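Local coordinates for protein glucose dehydrogenase (Serratia sp. FS14, PDB 7CDY) that belongs to the glucose/sorbosone dehydrogenase family of beta-propeller proteins and holds a bound calcium ion, at residues W261-L267 with Q292-L298; E317-E321 with L332-E336; G211-G215 with T233-S239. All coordinates share one frame; numbering follows the deposited sequence.

Interaction 1: W261-L267 with Q292-L298; sequences WRVSPGL and QKALIRL
Q292 NE2 reaches the backbone of the 261-267 loop through two waters, one donating to V263 O and the other to S264 O. The loop is a crossing between blades of the beta-propeller: it leaves the last strand of one four-stranded sheet, 259-261, and enters the first strand of the next, 267-273. The backbone of the same residue bonds directly, Q292 N donating to P265 O at 3.1 Å and 158°. Beyond CG the glutamine chain is extended (chi2 174°), which carries its amide obliquely across P265; Q292 OE1 comes to 3.6 Å from P265 CB, and this oxygen is itself held by R310. Apolar contacts complete the interface. I296 CD1 projects into the bend of the loop, 3.9 Å from P265 CB and 3.8 Å from L267 CD2, meeting both side chains at about a right angle. L267 CD2 sits over the rim of one face of the W261 indole, whose NE1 is hydrogen-bonded to E308 on strand 304-311. Farther along strand 294-301, L298 points at the indole, its CD1 meeting the edge of the ring at W261 CH2, 4.0 Å away.

Interaction 2: E317-E321 with L332-E336; sequences ERIRE and LLTDE
D335 lies against both R318 and R320 across the beta hairpin formed by strands 319-324 and 330-334, and the two arginines share its OD2. The hairpin ends the sheet in which the N-terminal strand 3-19 pairs with the C-terminal strand 339-345, the closure by which a propeller ring joins its two ends. R318 NH2 donates to D335 OD2 at 2.8 Å and 167°, in the plane of its own guanidinium and on the anti side of the carboxylate. R320 NH2 comes to the same oxygen at 3.0 Å from well above the carboxylate plane. The two donors thus hold OD2 from different directions, which should steady the negative charge of this buried carboxylate, while D335 OD1 bonds to H13. With chi1 at 177°, the D335 carboxylate extends alongside both arginines, and a bend at chi3 (47°) in R318 brings NE to a weak bond with D335 O. In the backbone, D335 N donates to R318 O at 2.8 Å, extending the ladder past the I319-T334 pair.

L333 and E321 carry the other end. A classic bulge sets R320 and E321 both opposite L333: R320 N donates to L333 O at 2.9 Å, and L333 N donates to E321 O at 3.2 Å from above the carbonyl plane. The aliphatic part of E321 runs beside the leucine, pointing the same way, before its carboxylate leads off to R323, K128 and L17 N. On the face of I319 and T334, I319 CD1 rests 4.0 Å from T334 CG2, and E321 CB meets L333 CD1 on the other face at 3.8 Å.

Interaction 3: G211-G215 with T233-S239; sequences GPRGG and TYGINYS
G214 and G215 run so close to Y234 and G235 that backbone packs directly on backbone, whereas R213 and Y238 meet at the exposed end of the same contact. In the tight part the two irregular loops are 4.2 Å apart, CA to CA, at both G214-G235 and G215-Y234. G214 and G215 have positive phi (90° and 87°), and with no side chain at either, nor at G235, G215 CA can settle 3.7 Å from Y234 C. G235 CA lies 3.3 Å from G214 O in a CA-H...O contact. The proline ring of P212 fills the adjoining angle, its CG 3.2 Å from I236 O. T233 OG1 accepts from G235 N in an ST turn that spans T233-G235, within the tight part itself, and a water joins G215 O to Y234 N.

A single antiparallel bridge marks the passage to the looser side: R213 N donates to I236 O at 2.9 Å, and I236 N returns a bond to R213 O. From there R213 stretches out alongside I236, whose CD1 lies over one face of the guanidinium. R213 NH2 donates to Y238 O at 3.1 Å; the acceptor lies in the guanidinium plane, but the donor stands above the carbonyl plane. The Y238 ring folds back over the loop, with R213 N above the rim of one face and Y238 OH 3.5 Å from P212 CA. A further water sits at the guanidinium edge.

The T233 side chain is about 6 Å from the calcium ion bound by E217 and Y227. The contact joins the loop between strands 205-210 and 216-219 to the long loop leading from 216-219 to 259-261, all within one propeller blade.

Along the chain the order is interaction 3, then 1, then 2; each closes before the next opens, and none nests or crosses. Interaction 3 closes a loop of 17 intervening residues that includes strand 216-219 and the calcium-binding residues E217 and Y227. The chain then reaches W261, whose O accepts a probable hydrogen bond from G215 N at 2.9 Å, so interactions 3 and 1 abut. Interaction 1 encloses strand 284-289 and all of 267-273 after its first residue, and ties one blade to the next. Interaction 2 closes the hairpin of strands 319-324 and 330-334 and touches interaction 1, where K293 packs against E317 and R318. Interactions 2 and 3 stay about 12 Å apart at their nearest atoms, with interaction 1 touching both.

Interaction 1: W261-L267 with Q292-L298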
loop_
_atom_site.group_PDB
_atom_site.type_symbol
_atom_site.label_atom_id
_atom_site.label_comp_id
_atom_site.label_asym_id
_atom_site.label_seq_id
_atom_site.Cartn_x
_atom_site.Cartn_y
_atom_site.Cartn_z
ATOM N N TRP A 261 8.961 -14.414 -4.295
ATOM C CA TRP A 261 9.432 -15.148 -3.126
ATOM C C TRP A 261 8.605 -16.418 -3.004
ATOM O O TRP A 261 7.428 -16.368 -2.629
ATOM C CB TRP A 261 9.246 -14.310 -1.866
ATOM C CG TRP A 261 10.180 -13.156 -1.682
ATOM C CD1 TRP A 261 11.271 -13.109 -0.856
ATOM C CD2 TRP A 261 10.081 -11.859 -2.290
ATOM N NE1 TRP A 261 11.860 -11.874 -0.926
ATOM C CE2 TRP A 261 11.150 -11.086 -1.795
ATOM C CE3 TRP A 261 9.191 -11.270 -3.197
ATOM C CZ2 TRP A 261 11.356 -9.763 -2.184
ATOM C CZ3 TRP A 261 9.407 -9.955 -3.588
ATOM C CH2 TRP A 261 10.477 -9.218 -3.078
ATOM N N ARG A 262 9.226 -17.565 -3.280
ATOM C CA ARG A 262 8.500 -18.823 -3.141
ATOM C C ARG A 262 8.072 -19.082 -1.701
ATOM O O ARG A 262 7.006 -19.661 -1.466
ATOM C CB ARG A 262 9.331 -19.977 -3.698
ATOM C CG ARG A 262 9.409 -19.936 -5.210
ATOM C CD ARG A 262 10.258 -21.091 -5.742
ATOM N NE ARG A 262 10.313 -21.119 -7.201
ATOM C CZ ARG A 262 9.346 -21.617 -7.965
ATOM N NH1 ARG A 262 9.486 -21.612 -9.282
ATOM N NH2 ARG A 262 8.246 -22.118 -7.414
ATOM N N VAL A 263 8.854 -18.632 -0.724
ATOM C CA VAL A 263 8.436 -18.631 0.671
ATOM C C VAL A 263 8.080 -17.193 1.031
ATOM O O VAL A 263 8.921 -16.292 0.913
ATOM C CB VAL A 263 9.532 -19.200 1.591
ATOM C CG1 VAL A 263 9.047 -19.236 3.042
ATOM C CG2 VAL A 263 9.953 -20.606 1.119
ATOM N N SER A 264 6.830 -16.965 1.415
ATOM C CA SER A 264 6.327 -15.589 1.586
ATOM C C SER A 264 6.884 -14.898 2.820
ATOM O O SER A 264 6.658 -15.370 3.938
ATOM C CB SER A 264 4.818 -15.584 1.702
ATOM O OG SER A 264 4.204 -16.034 0.514
ATOM N N PRO A 265 7.562 -13.758 2.678
ATOM C CA PRO A 265 7.875 -12.954 3.870
ATOM C C PRO A 265 6.672 -12.210 4.423
ATOM O O PRO A 265 6.717 -11.789 5.591
ATOM C CB PRO A 265 8.944 -11.969 3.369
ATOM C CG PRO A 265 9.414 -12.517 2.031
ATOM C CD PRO A 265 8.202 -13.207 1.470
ATOM N N GLY A 266 5.608 -12.039 3.626
ATOM C CA GLY A 266 4.487 -11.202 3.999
ATOM C C GLY A 266 4.764 -9.746 3.676
ATOM O O GLY A 266 4.777 -8.905 4.578
ATOM N N LEU A 267 4.968 -9.429 2.395
ATOM C CA LEU A 267 5.419 -8.097 2.002
ATOM C C LEU A 267 4.401 -7.029 2.376
ATOM O O LEU A 267 3.209 -7.159 2.087
ATOM C CB LEU A 267 5.640 -8.045 0.493
ATOM C CG LEU A 267 6.490 -9.138 -0.152
ATOM C CD1 LEU A 267 6.561 -8.890 -1.649
ATOM C CD2 LEU A 267 7.888 -9.227 0.462
ATOM N N GLN A 292 7.732 -12.718 8.372
ATOM C CA GLN A 292 9.132 -12.959 8.708
ATOM C C GLN A 292 9.729 -11.886 9.612
ATOM O O GLN A 292 10.901 -11.999 9.990
ATOM C CB GLN A 292 9.978 -13.183 7.446
ATOM C CG GLN A 292 9.777 -14.575 6.859
ATOM C CD GLN A 292 10.477 -14.778 5.534
ATOM O OE1 GLN A 292 11.325 -13.979 5.137
ATOM N NE2 GLN A 292 10.112 -15.847 4.827
ATOM N N LYS A 293 8.959 -10.864 9.979
ATOM C CA LYS A 293 9.336 -9.901 11.021
ATOM C C LYS A 293 10.695 -9.263 10.730
ATOM O O LYS A 293 11.644 -9.350 11.513
ATOM C CB LYS A 293 9.298 -10.539 12.417
ATOM C CG LYS A 293 7.945 -11.099 12.788
ATOM C CD LYS A 293 7.964 -11.784 14.149
ATOM C CE LYS A 293 6.599 -12.362 14.483
ATOM N NZ LYS A 293 6.583 -12.975 15.839
ATOM N N ALA A 294 10.787 -8.620 9.571
ATOM C CA ALA A 294 12.069 -8.109 9.107
ATOM C C ALA A 294 11.852 -7.005 8.082
ATOM O O ALA A 294 10.726 -6.715 7.667
ATOM C CB ALA A 294 12.939 -9.230 8.524
ATOM N N LEU A 295 12.959 -6.391 7.687
ATOM C CA LEU A 295 12.989 -5.396 6.628
ATOM C C LEU A 295 13.844 -5.934 5.492
ATOM O O LEU A 295 14.975 -6.376 5.721
ATOM C CB LEU A 295 13.579 -4.097 7.166
ATOM C CG LEU A 295 13.703 -2.932 6.183
ATOM C CD1 LEU A 295 12.322 -2.447 5.730
ATOM C CD2 LEU A 295 14.481 -1.796 6.838
ATOM N N ILE A 296 13.299 -5.924 4.284
ATOM C CA ILE A 296 13.975 -6.426 3.096
ATOM C C ILE A 296 14.573 -5.246 2.350
ATOM O O ILE A 296 13.901 -4.225 2.154
ATOM C CB ILE A 296 12.980 -7.183 2.201
ATOM C CG1 ILE A 296 12.441 -8.410 2.930
ATOM C CG2 ILE A 296 13.621 -7.551 0.878
ATOM C CD1 ILE A 296 11.198 -9.003 2.281
ATOM N N ARG A 297 15.829 -5.372 1.923
ATOM C CA ARG A 297 16.455 -4.369 1.071
ATOM C C ARG A 297 16.848 -5.010 -0.251
ATOM O O ARG A 297 17.668 -5.937 -0.278
ATOM C CB ARG A 297 17.691 -3.761 1.735
ATOM C CG ARG A 297 18.324 -2.671 0.880
ATOM C CD ARG A 297 19.475 -1.994 1.584
ATOM N NE ARG A 297 20.674 -2.815 1.575
ATOM C CZ ARG A 297 21.670 -2.667 0.709
ATOM N NH1 ARG A 297 21.606 -1.733 -0.228
ATOM N NH2 ARG A 297 22.731 -3.460 0.777
ATOM N N LEU A 298 16.273 -4.521 -1.349
ATOM C CA LEU A 298 16.613 -4.987 -2.688
ATOM C C LEU A 298 17.513 -3.956 -3.355
ATOM O O LEU A 298 17.137 -2.783 -3.468
ATOM C CB LEU A 298 15.354 -5.190 -3.528
ATOM C CG LEU A 298 14.312 -6.153 -2.962
ATOM C CD1 LEU A 298 13.141 -6.292 -3.913
ATOM C CD2 LEU A 298 14.964 -7.505 -2.711
HETATM O O HOH W 1 11.313 -15.717 2.199
HETATM O O HOH W 2 7.735 -17.352 5.957
#

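Interaction 2: E317-E321 with L332-E336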
loop_
_atom_site.group_PDB
_atom_site.type_symbol
_atom_site.label_atom_id
_atom_site.label_comp_id
_atom_site.label_asym_id
_atom_site.label_seq_id
_atom_site.Cartn_x
_atom_site.Cartn_y
_atom_site.Cartn_z
ATOM N N GLU A 317 9.625 -7.866 15.268
ATOM C CA GLU A 317 8.524 -6.962 14.957
ATOM C C GLU A 317 8.043 -7.167 13.525
ATOM O O GLU A 317 8.848 -7.252 12.591
ATOM C CB GLU A 317 8.958 -5.514 15.194
ATOM C CG GLU A 317 9.252 -5.246 16.669
ATOM C CD GLU A 317 9.900 -3.900 16.955
ATOM O OE1 GLU A 317 9.589 -3.320 18.020
ATOM O OE2 GLU A 317 10.727 -3.426 16.159
ATOM N N ARG A 318 6.722 -7.246 13.366
ATOM C CA ARG A 318 6.085 -7.319 12.057
ATOM C C ARG A 318 6.140 -5.946 11.401
ATOM O O ARG A 318 5.576 -4.984 11.929
ATOM C CB ARG A 318 4.631 -7.729 12.252
ATOM C CG ARG A 318 4.477 -9.126 12.850
ATOM C CD ARG A 318 3.072 -9.352 13.393
ATOM N NE ARG A 318 2.021 -8.924 12.468
ATOM C CZ ARG A 318 1.573 -9.657 11.453
ATOM N NH1 ARG A 318 2.087 -10.858 11.214
ATOM N NH2 ARG A 318 0.613 -9.187 10.666
ATOM N N ILE A 319 6.815 -5.830 10.261
ATOM C CA ILE A 319 7.013 -4.526 9.627
ATOM C C ILE A 319 5.883 -4.277 8.631
ATOM O O ILE A 319 5.781 -4.963 7.610
ATOM C CB ILE A 319 8.398 -4.394 8.982
ATOM C CG1 ILE A 319 9.512 -4.654 10.011
ATOM C CG2 ILE A 319 8.557 -3.008 8.355
ATOM C CD1 ILE A 319 9.379 -3.860 11.306
ATOM N N ARG A 320 5.034 -3.299 8.943
ATOM C CA ARG A 320 3.819 -3.011 8.195
ATOM C C ARG A 320 3.986 -1.883 7.186
ATOM O O ARG A 320 3.338 -1.895 6.125
ATOM C CB ARG A 320 2.716 -2.633 9.195
ATOM C CG ARG A 320 1.478 -1.921 8.638
ATOM C CD ARG A 320 0.582 -2.815 7.783
ATOM N NE ARG A 320 -0.095 -3.855 8.551
ATOM C CZ ARG A 320 -0.714 -4.898 8.003
ATOM N NH1 ARG A 320 -0.740 -5.047 6.685
ATOM N NH2 ARG A 320 -1.293 -5.806 8.774
ATOM N N GLU A 321 4.831 -0.902 7.486
ATOM C CA GLU A 321 4.931 0.309 6.679
ATOM C C GLU A 321 6.388 0.720 6.596
ATOM O O GLU A 321 7.139 0.548 7.563
ATOM C CB GLU A 321 4.128 1.454 7.331
ATOM C CG GLU A 321 4.254 2.837 6.643
ATOM C CD GLU A 321 3.533 2.897 5.300
ATOM O OE1 GLU A 321 3.788 2.037 4.432
ATOM O OE2 GLU A 321 2.706 3.816 5.095
ATOM N N LEU A 332 9.444 3.305 9.904
ATOM C CA LEU A 332 8.672 2.072 9.870
ATOM C C LEU A 332 7.565 2.112 10.908
ATOM O O LEU A 332 7.680 2.790 11.937
ATOM C CB LEU A 332 9.550 0.852 10.206
ATOM C CG LEU A 332 10.889 0.664 9.496
ATOM C CD1 LEU A 332 11.497 -0.690 9.858
ATOM C CD2 LEU A 332 10.777 0.817 8.000
ATOM N N LEU A 333 6.494 1.352 10.641
ATOM C CA LEU A 333 5.481 1.036 11.640
ATOM C C LEU A 333 5.449 -0.465 11.858
ATOM O O LEU A 333 5.619 -1.238 10.909
ATOM C CB LEU A 333 4.082 1.461 11.188
ATOM C CG LEU A 333 3.886 2.956 10.931
ATOM C CD1 LEU A 333 2.532 3.241 10.264
ATOM C CD2 LEU A 333 4.037 3.757 12.213
ATOM N N THR A 334 5.229 -0.881 13.101
ATOM C CA THR A 334 5.135 -2.299 13.431
ATOM C C THR A 334 3.688 -2.686 13.697
ATOM O O THR A 334 2.938 -1.932 14.325
ATOM C CB THR A 334 6.041 -2.705 14.604
ATOM O OG1 THR A 334 5.507 -2.200 15.838
ATOM C CG2 THR A 334 7.440 -2.177 14.401
ATOM N N ASP A 335 3.296 -3.862 13.201
ATOM C CA ASP A 335 1.895 -4.297 13.244
ATOM C C ASP A 335 1.654 -5.157 14.479
ATOM O O ASP A 335 1.683 -6.388 14.438
ATOM C CB ASP A 335 1.513 -5.060 11.982
ATOM C CG ASP A 335 0.081 -5.583 12.035
ATOM O OD1 ASP A 335 -0.758 -4.929 12.696
ATOM O OD2 ASP A 335 -0.202 -6.650 11.447
ATOM N N GLU A 336 1.374 -4.483 15.588
ATOM C CA GLU A 336 1.053 -5.152 16.840
ATOM C C GLU A 336 0.152 -4.238 17.652
ATOM O O GLU A 336 -0.051 -3.070 17.311
ATOM C CB GLU A 336 2.313 -5.501 17.633
ATOM C CG GLU A 336 3.193 -4.310 17.872
ATOM C CD GLU A 336 4.558 -4.663 18.421
ATOM O OE1 GLU A 336 4.625 -5.322 19.483
ATOM O OE2 GLU A 336 5.567 -4.269 17.794
HETATM O O HOH W 3 -1.447 -2.887 10.884
#

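Interaction 3: G211-G215 with T233-S239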
loop_
_atom_site.group_PDB
_atom_site.type_symbol
_atom_site.label_atom_id
_atom_site.label_comp_id
_atom_site.label_asym_id
_atom_site.label_seq_id
_atom_site.Cartn_x
_atom_site.Cartn_y
_atom_site.Cartn_z
ATOM N N GLY A 211 1.330 -13.321 -2.012
ATOM C CA GLY A 211 0.830 -14.576 -2.509
ATOM C C GLY A 211 0.032 -15.271 -1.442
ATOM O O GLY A 211 -0.121 -14.775 -0.321
ATOM N N PRO A 212 -0.507 -16.438 -1.784
ATOM C CA PRO A 212 -1.235 -17.236 -0.787
ATOM C C PRO A 212 -0.255 -17.967 0.123
ATOM O O PRO A 212 0.466 -17.316 0.886
ATOM C CB PRO A 212 -2.086 -18.182 -1.652
ATOM C CG PRO A 212 -1.278 -18.360 -2.910
ATOM C CD PRO A 212 -0.523 -17.047 -3.126
ATOM N N ARG A 213 -0.184 -19.296 0.063
ATOM C CA ARG A 213 0.880 -19.997 0.779
ATOM C C ARG A 213 2.100 -19.984 -0.133
ATOM O O ARG A 213 2.270 -20.845 -1.003
ATOM C CB ARG A 213 0.451 -21.410 1.162
ATOM C CG ARG A 213 1.521 -22.195 1.907
ATOM C CD ARG A 213 0.928 -23.452 2.517
ATOM N NE ARG A 213 1.958 -24.397 2.927
ATOM C CZ ARG A 213 1.696 -25.585 3.460
ATOM N NH1 ARG A 213 2.689 -26.392 3.807
ATOM N NH2 ARG A 213 0.438 -25.964 3.645
ATOM N N GLY A 214 2.944 -18.973 0.050
ATOM C CA GLY A 214 4.044 -18.722 -0.851
ATOM C C GLY A 214 3.666 -17.796 -1.995
ATOM O O GLY A 214 2.494 -17.511 -2.267
ATOM N N GLY A 215 4.703 -17.314 -2.675
ATOM C CA GLY A 215 4.526 -16.592 -3.920
ATOM C C GLY A 215 4.278 -15.100 -3.828
ATOM O O GLY A 215 3.646 -14.538 -4.735
ATOM N N THR A 233 0.390 -18.267 -10.459
ATOM C CA THR A 233 0.858 -17.957 -9.113
ATOM C C THR A 233 2.095 -18.783 -8.800
ATOM O O THR A 233 2.274 -19.883 -9.336
ATOM C CB THR A 233 -0.234 -18.210 -8.065
ATOM O OG1 THR A 233 0.260 -17.836 -6.774
ATOM C CG2 THR A 233 -0.643 -19.667 -8.030
ATOM N N TYR A 234 2.964 -18.226 -7.957
ATOM C CA TYR A 234 4.085 -18.956 -7.377
ATOM C C TYR A 234 3.751 -19.573 -6.024
ATOM O O TYR A 234 4.627 -20.204 -5.418
ATOM C CB TYR A 234 5.328 -18.048 -7.277
ATOM C CG TYR A 234 6.031 -17.896 -8.599
ATOM C CD1 TYR A 234 6.825 -18.922 -9.102
ATOM C CD2 TYR A 234 5.849 -16.765 -9.374
ATOM C CE1 TYR A 234 7.454 -18.805 -10.325
ATOM C CE2 TYR A 234 6.469 -16.641 -10.613
ATOM C CZ TYR A 234 7.260 -17.679 -11.081
ATOM O OH TYR A 234 7.887 -17.597 -12.305
ATOM N N GLY A 235 2.514 -19.448 -5.549
ATOM C CA GLY A 235 2.099 -20.033 -4.296
ATOM C C GLY A 235 1.132 -21.191 -4.496
ATOM O O GLY A 235 0.751 -21.553 -5.610
ATOM N N ILE A 236 0.746 -21.780 -3.364
ATOM C CA ILE A 236 -0.265 -22.828 -3.301
ATOM C C ILE A 236 -1.323 -22.394 -2.291
ATOM O O ILE A 236 -1.197 -21.352 -1.658
ATOM C CB ILE A 236 0.329 -24.214 -2.956
ATOM C CG1 ILE A 236 0.995 -24.201 -1.573
ATOM C CG2 ILE A 236 1.306 -24.631 -4.036
ATOM C CD1 ILE A 236 1.629 -25.529 -1.149
ATOM N N ASN A 237 -2.392 -23.179 -2.166
ATOM C CA ASN A 237 -3.394 -22.833 -1.171
ATOM C C ASN A 237 -2.899 -23.197 0.232
ATOM O O ASN A 237 -1.967 -23.994 0.410
ATOM C CB ASN A 237 -4.737 -23.506 -1.478
ATOM C CG ASN A 237 -5.915 -22.630 -1.114
ATOM O OD1 ASN A 237 -5.757 -21.630 -0.416
ATOM N ND2 ASN A 237 -7.106 -22.999 -1.583
ATOM N N TYR A 238 -3.528 -22.573 1.240
ATOM C CA TYR A 238 -3.069 -22.730 2.621
ATOM C C TYR A 238 -3.146 -24.180 3.089
ATOM O O TYR A 238 -2.354 -24.601 3.941
ATOM C CB TYR A 238 -3.841 -21.777 3.541
ATOM C CG TYR A 238 -3.569 -20.324 3.215
ATOM C CD1 TYR A 238 -2.381 -19.720 3.599
ATOM C CD2 TYR A 238 -4.487 -19.570 2.497
ATOM C CE1 TYR A 238 -2.117 -18.396 3.284
ATOM C CE2 TYR A 238 -4.230 -18.241 2.173
ATOM C CZ TYR A 238 -3.050 -17.667 2.577
ATOM O OH TYR A 238 -2.790 -16.351 2.262
ATOM N N SER A 239 -4.066 -24.962 2.524
ATOM C CA SER A 239 -4.178 -26.380 2.843
ATOM C C SER A 239 -2.983 -27.181 2.358
ATOM O O SER A 239 -2.773 -28.305 2.829
ATOM C CB SER A 239 -5.407 -26.948 2.148
ATOM O OG SER A 239 -5.207 -26.950 0.738
HETATM O O HOH W 4 0.046 -28.856 4.524
HETATM O O HOH W 5 2.956 -15.412 -7.240
#